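Local structure of glycoside hydrolase family 61 (Trichoderma reesei QM6a, 5O2X) at residues D47-P52 and N169-Y174; P85-I90 and N209-P214; V154-I159 and T196-A201. The protein is a copper-dependent lytic polysaccharide monooxygenase of family AA9, which probably cleaves the glycosidic bonds of cellulose and related polysaccharides oxidatively. One frame throughout, in Å; residues are numbered along the deposited sequence. Where two conformers were deposited one is given.

Contact 1. Residues D47-P52 and N169-Y174; sequences DAYQNP and NGAQNY. With MAN (alpha-D-mannopyranose), chain E; SO4 (sulfate ion), chain T.
Asn169 uses both ends of its amide on Asp47: OD1 accepts from the backbone N of Asp47 at 2.8 Å, and, in the conformer given, ND2 also makes a weak bond to OD2 of Asp47, 3.1 Å away. Asparagine suits the place because one short side chain offers an acceptor and a donor. In that conformer Asp47 CG stands between the backbone N and the carbonyl carbon (chi1 68°), which brings the carboxylate to the same amide, though the two planes are turned 51° apart.

Deeper in, the Tyr49 hydroxyl donates to OD1 of Asn173 at 2.7 Å. The oxygen lies at the ring edge, in plane, while ring and amide stand 71° apart. A water bridges Tyr49 OH and Asn173 ND2, and that nitrogen also donates to Glu158, so the buried amide is occupied at both ends and its flip is fixed.

Carbon contact is slight: the Ala171 methyl CB touches the hydroxyl OH of Tyr49 at 3.8 Å, and alanine leaves room for it.

On the strand's other side, Tyr174 OH donates to Gln172 OE1 at 2.7 Å, while Gln172 NE2 donates to a sulfate ion, probably from the crystallisation liquor. The arrangement pins a long loop of the AA9 fold to strand 172-183, the strand that brings Tyr174, the axial tyrosine, to the copper.

Contact 2. Residues P85-I90 and N209-P214; sequences PHPGPI and NIYTSP. With CU (copper (II) ion), chain S; MAN (alpha-D-mannopyranose), chain G; MAN (alpha-D-mannopyranose), chain H.
Pro87 and Ile210 meet through their outermost carbons, CG of the proline ring lying 3.6 Å from CD1 of the isoleucine. The two side chains run at about a right angle, so the methyl end of one abuts the ring of the other, and CB of Pro87 follows at 4.0 Å from the same CD1. No hydrogen bond crosses between the segments; a rigid ring and a branched aliphatic chain suit such an apolar pairing. Ile210 reaches across because its CG1 sits between the backbone N and the carbonyl carbon (chi1 70°), with the chain extended beyond it to CD1. Trp128 packs against both residues.

This seam joins two loops of the AA9 domain. The first carries His86, whose NE2 binds copper at 1.9 Å with a face of its ring under CG of Pro85; together with the methylated N-terminal histidine it forms the histidine brace of these enzymes. The second is an O-mannosylated surface loop, with sugars bonded to Thr212 OG1 and Ser213 OG.

Tyr211, the third partner, makes a lighter contact: its OH lies 4.1 Å from Pro87 CG. One face of its ring rests on CG1 of Ile210, offset toward the rim. Its backbone N donates to Asn209 OD1 at 2.9 Å, closing an Asx turn that a short amide side chain can make, and Tyr211 itself is the centre of an inverse gamma turn.

Contact 3. Residues V154-I159 and T196-A201; sequences VLRHEI and TDLYHA. With MAN (alpha-D-mannopyranose), chain E; MAN (alpha-D-mannopyranose), chain F.
Glu158 and Tyr199 approach from opposite directions, and the phenol OH donates to OE1 at 2.6 Å. The bond arrives on the syn side of the carboxylate, 23° out of its plane, and OE1 lies near the plane of the ring at its edge; carboxylate and ring are turned 38° from each other. Glu158 reaches this point with a stretched chain, CG anti to the backbone N (chi1 -179°).

Arg156, two residues back on the same side of strand 151-161, is stretched likewise and grips the carboxylate end-on. NH1 meets OE1 at 2.8 Å and NH2 meets OE2 at 2.9 Å, yet both come from above the carboxylate plane, leaving the syn approach to the tyrosine. Arginine suits the place because NE and NH2 can also donate to the carbonyl oxygens of Ile55 and Ile54.

Leu198 lays its CD1 over one face of the Arg156 guanidinium, 4.0 Å above its plane and over its centre. Its CB lies over one face of the Tyr199 ring, so this one leucine packs both flat groups with carbon and leaves their polar edges to hydrogen bonds.

Replacing Glu158 by an alanine would probably leave the buried Arg156 charge without its mate and the Tyr199 hydroxyl without this acceptor.

Because OE1 takes two donors and OE2 is met by Arg156 NH2, the buried glutamate is probably kept ionised, its charge balanced by arginine. The network runs on from Tyr199 OH to the Tyr93 hydroxyl, tying the mannosylated loop 196-201 to the sheet.

How the contacts relate
Contact 3 lies deepest, its centre about 8 Å from the centre of the chain, with all its touching residues buried; contact 1 runs from a buried tyrosine to an exposed aspartate, and contact 2 is the farthest out. Chemistry follows place: in contact 3 a phenol bonded to a carboxylate that an arginine of the same strand pairs with, mainly neutral hydrogen bonds in contact 1, van der Waals packing, with no hydrogen bond, between the two loops of contact 2. Contacts 1 and 3 share a sheet through the antiparallel neighbours 151-161 and 172-183, and Gln50 NE2 links their loops through Tyr199 O. Contacts 1 and 2 converge at the copper, where Tyr174 OH lies 3.6 Å from His86 NE2. Contact 2 meets contact 3 where Ile90 packs on His157.

Contact 1. Residues D47-P52 and N169-Y174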
loop_
_atom_site.group_PDB
_atom_site.type_symbol
_atom_site.label_atom_id
_atom_site.label_comp_id
_atom_site.label_asym_id
_atom_site.label_seq_id
_atom_site.Cartn_x
_atom_site.Cartn_y
_atom_site.Cartn_z
ATOM N N ASP A 47 -11.961 0.511 14.060
ATOM C CA ASP A 47 -13.397 0.685 14.036
ATOM C C ASP A 47 -13.939 1.002 12.632
ATOM O O ASP A 47 -15.152 1.055 12.472
ATOM C CB ASP A 47 -13.902 1.666 15.111
ATOM C CG ASP A 47 -13.470 3.130 14.876
ATOM O OD1 ASP A 47 -12.850 3.433 13.883
ATOM O OD2 ASP A 47 -13.677 3.994 15.746
ATOM N N ALA A 48 -13.060 1.096 11.639
ATOM C CA ALA A 48 -13.435 1.230 10.252
ATOM C C ALA A 48 -12.914 0.093 9.385
ATOM O O ALA A 48 -13.020 0.161 8.157
ATOM C CB ALA A 48 -13.029 2.601 9.710
ATOM N N TYR A 49 -12.441 -0.981 9.999
ATOM C CA TYR A 49 -11.945 -2.105 9.202
ATOM C C TYR A 49 -13.040 -2.812 8.404
ATOM O O TYR A 49 -12.739 -3.481 7.418
ATOM C CB TYR A 49 -11.264 -3.139 10.090
ATOM C CG TYR A 49 -9.879 -2.797 10.581
ATOM C CD1 TYR A 49 -9.139 -1.702 10.129
ATOM C CD2 TYR A 49 -9.295 -3.617 11.542
ATOM C CE1 TYR A 49 -7.847 -1.459 10.590
ATOM C CE2 TYR A 49 -8.001 -3.392 11.993
ATOM C CZ TYR A 49 -7.268 -2.348 11.488
ATOM O OH TYR A 49 -5.989 -2.176 11.954
ATOM N N GLN A 50 -14.301 -2.702 8.861
ATOM C CA GLN A 50 -15.419 -3.281 8.157
ATOM C C GLN A 50 -16.206 -2.235 7.359
ATOM O O GLN A 50 -17.311 -2.499 6.929
ATOM C CB GLN A 50 -16.296 -4.125 9.091
ATOM C CG GLN A 50 -15.765 -5.573 9.246
ATOM C CD GLN A 50 -14.425 -5.690 9.957
ATOM O OE1 GLN A 50 -14.344 -5.451 11.158
ATOM N NE2 GLN A 50 -13.391 -6.071 9.220
ATOM N N ASN A 51 -15.596 -1.057 7.163
ATOM C CA ASN A 51 -16.154 0.096 6.463
ATOM C C ASN A 51 -15.382 0.280 5.174
ATOM O O ASN A 51 -14.184 -0.015 5.131
ATOM C CB ASN A 51 -15.928 1.343 7.362
ATOM C CG ASN A 51 -16.485 2.620 6.756
ATOM O OD1 ASN A 51 -15.840 3.383 5.934
ATOM N ND2 ASN A 51 -17.728 2.879 7.095
ATOM N N PRO A 52 -15.991 0.866 4.129
ATOM C CA PRO A 52 -15.284 1.093 2.882
ATOM C C PRO A 52 -14.004 1.898 2.998
ATOM O O PRO A 52 -13.140 1.786 2.114
ATOM C CB PRO A 52 -16.342 1.815 2.018
ATOM C CG PRO A 52 -17.384 2.335 2.971
ATOM C CD PRO A 52 -17.400 1.328 4.051
ATOM N N ASN A 169 -8.760 -0.397 19.259
ATOM C CA ASN A 169 -8.910 0.695 18.317
ATOM C C ASN A 169 -7.665 1.550 18.154
ATOM O O ASN A 169 -7.752 2.613 17.552
ATOM C CB ASN A 169 -10.152 1.553 18.585
ATOM C CG ASN A 169 -10.656 2.229 17.334
ATOM O OD1 ASN A 169 -10.646 1.680 16.259
ATOM N ND2 ASN A 169 -11.159 3.447 17.465
ATOM N N GLY A 170 -6.517 1.084 18.600
ATOM C CA GLY A 170 -5.306 1.897 18.604
ATOM C C GLY A 170 -4.417 1.809 17.398
ATOM O O GLY A 170 -3.678 2.754 17.115
ATOM N N ALA A 171 -4.452 0.698 16.669
ATOM C CA ALA A 171 -3.656 0.568 15.445
ATOM C C ALA A 171 -4.070 1.645 14.458
ATOM O O ALA A 171 -5.226 2.076 14.442
ATOM C CB ALA A 171 -3.865 -0.810 14.826
ATOM N N GLN A 172 -3.124 2.045 13.599
ATOM C CA GLN A 172 -3.396 3.070 12.594
ATOM C C GLN A 172 -2.981 2.566 11.241
ATOM O O GLN A 172 -1.824 2.221 11.020
ATOM C CB GLN A 172 -2.601 4.338 12.910
ATOM C CG GLN A 172 -2.979 4.992 14.220
ATOM C CD GLN A 172 -2.046 6.125 14.604
ATOM O OE1 GLN A 172 -1.108 6.448 13.873
ATOM N NE2 GLN A 172 -2.286 6.712 15.767
ATOM N N ASN A 173 -3.933 2.485 10.298
ATOM C CA ASN A 173 -3.637 1.951 8.968
ATOM C C ASN A 173 -3.567 3.103 7.973
ATOM O O ASN A 173 -4.425 3.995 7.963
ATOM C CB ASN A 173 -4.709 0.977 8.514
ATOM C CG ASN A 173 -4.706 -0.306 9.305
ATOM O OD1 ASN A 173 -4.750 -0.304 10.532
ATOM N ND2 ASN A 173 -4.664 -1.427 8.597
ATOM N N TYR A 174 -2.577 3.027 7.071
ATOM C CA TYR A 174 -2.347 4.076 6.082
ATOM C C TYR A 174 -2.339 3.470 4.689
ATOM O O TYR A 174 -1.277 3.381 4.017
ATOM C CB TYR A 174 -1.018 4.791 6.370
ATOM C CG TYR A 174 -0.971 5.474 7.738
ATOM C CD1 TYR A 174 -0.650 4.788 8.880
ATOM C CD2 TYR A 174 -1.216 6.840 7.857
ATOM C CE1 TYR A 174 -0.553 5.421 10.099
ATOM C CE2 TYR A 174 -1.141 7.508 9.068
ATOM C CZ TYR A 174 -0.766 6.785 10.198
ATOM O OH TYR A 174 -0.697 7.476 11.397
HETATM C C1 MAN E . -16.707 -5.985 4.263
HETATM C C2 MAN E . -17.311 -7.100 3.452
HETATM C C3 MAN E . -17.980 -6.472 2.201
HETATM C C4 MAN E . -18.942 -5.325 2.537
HETATM C C5 MAN E . -18.280 -4.341 3.473
HETATM C C6 MAN E . -19.229 -3.304 4.052
HETATM O O2 MAN E . -18.305 -7.749 4.223
HETATM O O3 MAN E . -18.657 -7.465 1.410
HETATM O O4 MAN E . -19.291 -4.604 1.348
HETATM O O5 MAN E . -17.679 -5.013 4.609
HETATM O O6 MAN E . -18.584 -2.203 4.587
HETATM S S SO4 T . -0.027 9.910 17.518
HETATM O O1 SO4 T . 0.987 9.823 18.588
HETATM O O2 SO4 T . -1.055 10.805 18.078
HETATM O O3 SO4 T . 0.610 10.402 16.264
HETATM O O4 SO4 T . -0.544 8.617 17.213
HETATM O O HOH W 1 -4.448 -3.985 10.142
#

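Contact 2. Residues P85-I90 and N209-P214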
loop_
_atom_site.group_PDB
_atom_site.type_symbol
_atom_site.label_atom_id
_atom_site.label_comp_id
_atom_site.label_asym_id
_atom_site.label_seq_id
_atom_site.Cartn_x
_atom_site.Cartn_y
_atom_site.Cartn_z
ATOM N N PRO A 85 7.088 8.572 10.934
ATOM C CA PRO A 85 7.322 8.678 12.380
ATOM C C PRO A 85 7.066 7.442 13.215
ATOM O O PRO A 85 7.329 7.517 14.406
ATOM C CB PRO A 85 6.405 9.851 12.801
ATOM C CG PRO A 85 5.253 9.745 11.849
ATOM C CD PRO A 85 5.871 9.342 10.543
ATOM N N HIS A 86 6.475 6.379 12.695
ATOM C CA HIS A 86 5.936 5.324 13.543
ATOM C C HIS A 86 6.492 3.917 13.238
ATOM O O HIS A 86 6.777 3.602 12.104
ATOM C CB HIS A 86 4.418 5.189 13.373
ATOM C CG HIS A 86 3.647 6.468 13.513
ATOM N ND1 HIS A 86 3.739 7.270 14.610
ATOM C CD2 HIS A 86 2.721 7.038 12.713
ATOM C CE1 HIS A 86 2.864 8.271 14.469
ATOM N NE2 HIS A 86 2.244 8.178 13.320
ATOM N N PRO A 87 6.534 3.053 14.256
ATOM C CA PRO A 87 6.924 1.649 14.063
ATOM C C PRO A 87 5.742 0.788 13.584
ATOM O O PRO A 87 4.646 0.878 14.125
ATOM C CB PRO A 87 7.314 1.225 15.484
ATOM C CG PRO A 87 6.413 2.041 16.383
ATOM C CD PRO A 87 6.337 3.369 15.691
ATOM N N GLY A 88 6.022 -0.062 12.601
ATOM C CA GLY A 88 5.071 -1.073 12.225
ATOM C C GLY A 88 5.386 -1.730 10.900
ATOM O O GLY A 88 6.394 -1.437 10.248
ATOM N N PRO A 89 4.500 -2.649 10.487
ATOM C CA PRO A 89 4.699 -3.433 9.269
ATOM C C PRO A 89 4.275 -2.683 8.014
ATOM O O PRO A 89 3.569 -1.667 8.058
ATOM C CB PRO A 89 3.743 -4.625 9.502
ATOM C CG PRO A 89 2.601 -4.024 10.266
ATOM C CD PRO A 89 3.308 -3.063 11.228
ATOM N N ILE A 90 4.708 -3.245 6.882
ATOM C CA ILE A 90 4.369 -2.728 5.557
ATOM C C ILE A 90 3.902 -3.910 4.715
ATOM O O ILE A 90 4.544 -4.981 4.723
ATOM C CB ILE A 90 5.583 -2.028 4.899
ATOM C CG1 ILE A 90 5.940 -0.790 5.724
ATOM C CG2 ILE A 90 5.266 -1.642 3.459
ATOM C CD1 ILE A 90 7.216 -0.092 5.292
ATOM N N ASN A 209 0.831 -5.092 22.055
ATOM C CA ASN A 209 1.793 -4.240 22.734
ATOM C C ASN A 209 3.166 -4.555 22.193
ATOM O O ASN A 209 3.678 -5.666 22.404
ATOM C CB ASN A 209 1.733 -4.526 24.236
ATOM C CG ASN A 209 2.656 -3.656 25.007
ATOM O OD1 ASN A 209 3.187 -2.654 24.466
ATOM N ND2 ASN A 209 2.846 -3.970 26.279
ATOM N N ILE A 210 3.769 -3.601 21.479
ATOM C CA ILE A 210 5.120 -3.810 20.962
ATOM C C ILE A 210 6.201 -3.411 22.002
ATOM O O ILE A 210 7.367 -3.657 21.771
ATOM C CB ILE A 210 5.340 -3.059 19.634
ATOM C CG1 ILE A 210 5.396 -1.545 19.819
ATOM C CG2 ILE A 210 4.318 -3.510 18.601
ATOM C CD1 ILE A 210 5.740 -0.785 18.560
ATOM N N TYR A 211 5.769 -2.847 23.144
ATOM C CA TYR A 211 6.692 -2.341 24.184
ATOM C C TYR A 211 6.933 -3.409 25.241
ATOM O O TYR A 211 6.722 -3.230 26.439
ATOM C CB TYR A 211 6.211 -0.991 24.732
ATOM C CG TYR A 211 6.124 0.010 23.597
ATOM C CD1 TYR A 211 7.247 0.561 23.042
ATOM C CD2 TYR A 211 4.904 0.377 23.052
ATOM C CE1 TYR A 211 7.182 1.464 21.983
ATOM C CE2 TYR A 211 4.814 1.270 22.001
ATOM C CZ TYR A 211 5.937 1.790 21.436
ATOM O OH TYR A 211 5.856 2.660 20.368
ATOM N N THR A 212 7.373 -4.550 24.742
ATOM C CA THR A 212 7.639 -5.726 25.533
ATOM C C THR A 212 8.712 -6.490 24.783
ATOM O O THR A 212 8.868 -6.370 23.572
ATOM C CB THR A 212 6.383 -6.550 25.743
ATOM O OG1 THR A 212 6.747 -7.717 26.500
ATOM C CG2 THR A 212 5.727 -6.928 24.458
ATOM N N SER A 213 9.490 -7.311 25.512
ATOM C CA SER A 213 10.529 -8.120 24.863
ATOM C C SER A 213 10.718 -9.373 25.743
ATOM O O SER A 213 10.767 -9.264 26.952
ATOM C CB SER A 213 11.801 -7.367 24.794
ATOM O OG SER A 213 12.683 -8.118 23.978
ATOM N N PRO A 214 10.811 -10.572 25.129
ATOM C CA PRO A 214 10.816 -10.852 23.711
ATOM C C PRO A 214 9.443 -10.621 23.048
ATOM O O PRO A 214 8.431 -10.530 23.731
ATOM C CB PRO A 214 11.232 -12.330 23.615
ATOM C CG PRO A 214 10.894 -12.886 24.915
ATOM C CD PRO A 214 11.037 -11.787 25.921
HETATM CU CU CU S . 0.978 9.422 12.535
HETATM C C1 MAN G . 5.689 -8.363 27.189
HETATM C C2 MAN G . 6.376 -9.223 28.282
HETATM C C3 MAN G . 7.301 -10.252 27.607
HETATM C C4 MAN G . 6.544 -11.078 26.572
HETATM C C5 MAN G . 5.797 -10.174 25.595
HETATM C C6 MAN G . 4.812 -10.975 24.761
HETATM O O2 MAN G . 5.399 -9.896 29.046
HETATM O O3 MAN G . 7.875 -11.139 28.571
HETATM O O4 MAN G . 7.471 -11.929 25.861
HETATM O O5 MAN G . 4.978 -9.236 26.307
HETATM O O6 MAN G . 4.652 -10.329 23.499
HETATM C C1 MAN H . 13.972 -7.539 23.886
HETATM C C2 MAN H . 14.702 -8.378 22.803
HETATM C C3 MAN H . 14.874 -9.827 23.246
HETATM C C4 MAN H . 15.455 -9.899 24.641
HETATM C C5 MAN H . 14.608 -9.097 25.603
HETATM C C6 MAN H . 15.150 -9.244 27.022
HETATM O O2 MAN H . 15.947 -7.761 22.602
HETATM O O3 MAN H . 15.759 -10.587 22.408
HETATM O O4 MAN H . 15.489 -11.269 25.048
HETATM O O5 MAN H . 14.598 -7.735 25.174
HETATM O O6 MAN H . 15.061 -10.618 27.392
HETATM O O HOH W 2 2.259 11.322 13.274
HETATM O O HOH W 3 -0.208 9.041 14.149
#

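Contact 3. Residues V154-I159 and T196-A201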
loop_
_atom_site.group_PDB
_atom_site.type_symbol
_atom_site.label_atom_id
_atom_site.label_comp_id
_atom_site.label_asym_id
_atom_site.label_seq_id
_atom_site.Cartn_x
_atom_site.Cartn_y
_atom_site.Cartn_z
ATOM N N VAL A 154 -5.737 -2.725 -9.036
ATOM C CA VAL A 154 -5.460 -1.749 -7.988
ATOM C C VAL A 154 -4.329 -2.335 -7.128
ATOM O O VAL A 154 -4.431 -3.450 -6.613
ATOM C CB VAL A 154 -6.687 -1.450 -7.146
ATOM C CG1 VAL A 154 -6.325 -0.581 -5.943
ATOM C CG2 VAL A 154 -7.730 -0.720 -7.979
ATOM N N LEU A 155 -3.285 -1.522 -6.971
ATOM C CA LEU A 155 -2.152 -1.790 -6.085
ATOM C C LEU A 155 -2.443 -1.029 -4.782
ATOM O O LEU A 155 -2.549 0.197 -4.806
ATOM C CB LEU A 155 -0.874 -1.323 -6.761
ATOM C CG LEU A 155 0.395 -1.207 -5.971
ATOM C CD1 LEU A 155 0.778 -2.529 -5.431
ATOM C CD2 LEU A 155 1.493 -0.607 -6.841
ATOM N N ARG A 156 -2.590 -1.760 -3.691
ATOM C CA ARG A 156 -2.901 -1.214 -2.382
ATOM C C ARG A 156 -1.688 -1.412 -1.509
ATOM O O ARG A 156 -1.393 -2.517 -1.060
ATOM C CB ARG A 156 -4.139 -1.902 -1.803
ATOM C CG ARG A 156 -4.580 -1.407 -0.441
ATOM C CD ARG A 156 -5.719 -2.254 0.107
ATOM N NE ARG A 156 -6.219 -1.809 1.406
ATOM C CZ ARG A 156 -5.600 -2.002 2.562
ATOM N NH1 ARG A 156 -4.485 -2.726 2.604
ATOM N NH2 ARG A 156 -6.070 -1.472 3.681
ATOM N N HIS A 157 -0.969 -0.297 -1.278
ATOM C CA HIS A 157 0.226 -0.265 -0.421
ATOM C C HIS A 157 -0.172 0.263 0.941
ATOM O O HIS A 157 -1.018 1.159 1.032
ATOM C CB HIS A 157 1.228 0.681 -1.095
ATOM C CG HIS A 157 2.432 0.978 -0.272
ATOM N ND1 HIS A 157 3.449 0.100 -0.011
ATOM C CD2 HIS A 157 2.782 2.095 0.422
ATOM C CE1 HIS A 157 4.364 0.674 0.753
ATOM N NE2 HIS A 157 3.989 1.898 1.031
ATOM N N GLU A 158 0.394 -0.258 2.020
ATOM C CA GLU A 158 -0.082 0.165 3.327
ATOM C C GLU A 158 1.030 0.043 4.356
ATOM O O GLU A 158 1.705 -0.977 4.473
ATOM C CB GLU A 158 -1.248 -0.741 3.731
ATOM C CG GLU A 158 -1.910 -0.448 5.059
ATOM C CD GLU A 158 -3.076 -1.381 5.300
ATOM O OE1 GLU A 158 -2.940 -2.583 4.933
ATOM O OE2 GLU A 158 -4.133 -0.931 5.793
ATOM N N ILE A 159 1.162 1.095 5.179
ATOM C CA ILE A 159 1.920 1.052 6.425
ATOM C C ILE A 159 0.897 0.947 7.545
ATOM O O ILE A 159 -0.145 1.603 7.513
ATOM C CB ILE A 159 2.767 2.334 6.647
ATOM C CG1 ILE A 159 3.715 2.621 5.484
ATOM C CG2 ILE A 159 3.555 2.196 7.938
ATOM C CD1 ILE A 159 4.436 3.939 5.620
ATOM N N THR A 196 -12.829 -5.104 3.109
ATOM C CA THR A 196 -13.449 -5.023 4.431
ATOM C C THR A 196 -13.420 -6.350 5.212
ATOM O O THR A 196 -13.919 -6.382 6.340
ATOM C CB THR A 196 -14.890 -4.494 4.328
ATOM O OG1 THR A 196 -15.653 -5.398 3.518
ATOM C CG2 THR A 196 -14.924 -3.108 3.794
ATOM N N ASP A 197 -12.827 -7.378 4.612
ATOM C CA ASP A 197 -12.578 -8.643 5.301
ATOM C C ASP A 197 -11.106 -8.838 5.625
ATOM O O ASP A 197 -10.767 -9.838 6.261
ATOM C CB ASP A 197 -13.056 -9.810 4.439
ATOM C CG ASP A 197 -14.572 -9.892 4.334
ATOM O OD1 ASP A 197 -15.333 -9.426 5.185
ATOM O OD2 ASP A 197 -14.992 -10.483 3.300
ATOM N N LEU A 198 -10.218 -7.903 5.276
ATOM C CA LEU A 198 -8.797 -8.120 5.512
ATOM C C LEU A 198 -8.469 -8.210 7.001
ATOM O O LEU A 198 -7.724 -9.091 7.414
ATOM C CB LEU A 198 -7.959 -6.982 4.896
ATOM C CG LEU A 198 -7.909 -6.969 3.386
ATOM C CD1 LEU A 198 -7.281 -5.664 2.914
ATOM C CD2 LEU A 198 -7.131 -8.161 2.827
ATOM N N TYR A 199 -8.959 -7.260 7.800
ATOM C CA TYR A 199 -8.462 -7.037 9.159
ATOM C C TYR A 199 -9.615 -6.954 10.161
ATOM O O TYR A 199 -10.693 -6.476 9.838
ATOM C CB TYR A 199 -7.736 -5.697 9.220
ATOM C CG TYR A 199 -6.623 -5.546 8.219
ATOM C CD1 TYR A 199 -5.684 -6.556 7.985
ATOM C CD2 TYR A 199 -6.484 -4.385 7.498
ATOM C CE1 TYR A 199 -4.654 -6.371 7.094
ATOM C CE2 TYR A 199 -5.459 -4.199 6.619
ATOM C CZ TYR A 199 -4.514 -5.185 6.417
ATOM O OH TYR A 199 -3.456 -5.039 5.568
ATOM N N HIS A 200 -9.312 -7.383 11.377
ATOM C CA HIS A 200 -10.223 -7.248 12.483
ATOM C C HIS A 200 -9.522 -6.623 13.678
ATOM O O HIS A 200 -8.319 -6.821 13.871
ATOM C CB HIS A 200 -10.888 -8.579 12.871
ATOM C CG HIS A 200 -11.884 -8.994 11.840
ATOM N ND1 HIS A 200 -11.554 -9.591 10.651
ATOM C CD2 HIS A 200 -13.213 -8.769 11.795
ATOM C CE1 HIS A 200 -12.648 -9.728 9.903
ATOM N NE2 HIS A 200 -13.669 -9.272 10.603
ATOM N N ALA A 201 -10.283 -5.925 14.500
ATOM C CA ALA A 201 -9.757 -5.146 15.607
ATOM C C ALA A 201 -9.089 -5.995 16.679
ATOM O O ALA A 201 -8.312 -5.457 17.474
ATOM C CB ALA A 201 -10.872 -4.334 16.256
HETATM C C1 MAN E . -16.707 -5.985 4.263
HETATM C C2 MAN E . -17.311 -7.100 3.452
HETATM C C3 MAN E . -17.980 -6.472 2.201
HETATM C C4 MAN E . -18.942 -5.325 2.537
HETATM C C5 MAN E . -18.280 -4.341 3.473
HETATM C C6 MAN E . -19.229 -3.304 4.052
HETATM O O2 MAN E . -18.305 -7.749 4.223
HETATM O O3 MAN E . -18.657 -7.465 1.410
HETATM O O4 MAN E . -19.291 -4.604 1.348
HETATM O O5 MAN E . -17.679 -5.013 4.609
HETATM O O6 MAN E . -18.584 -2.203 4.587
HETATM C C1 MAN F . -10.257 -11.279 17.137
HETATM C C2 MAN F . -10.396 -11.848 15.711
HETATM C C3 MAN F . -11.796 -11.644 15.178
HETATM C C4 MAN F . -12.765 -12.246 16.157
HETATM C C5 MAN F . -12.569 -11.610 17.522
HETATM C C6 MAN F . -13.558 -12.197 18.520
HETATM O O2 MAN F . -10.123 -13.256 15.663
HETATM O O3 MAN F . -11.942 -12.226 13.875
HETATM O O4 MAN F . -14.068 -11.996 15.627
HETATM O O5 MAN F . -11.236 -11.847 17.983
HETATM O O6 MAN F . -13.382 -11.570 19.797
#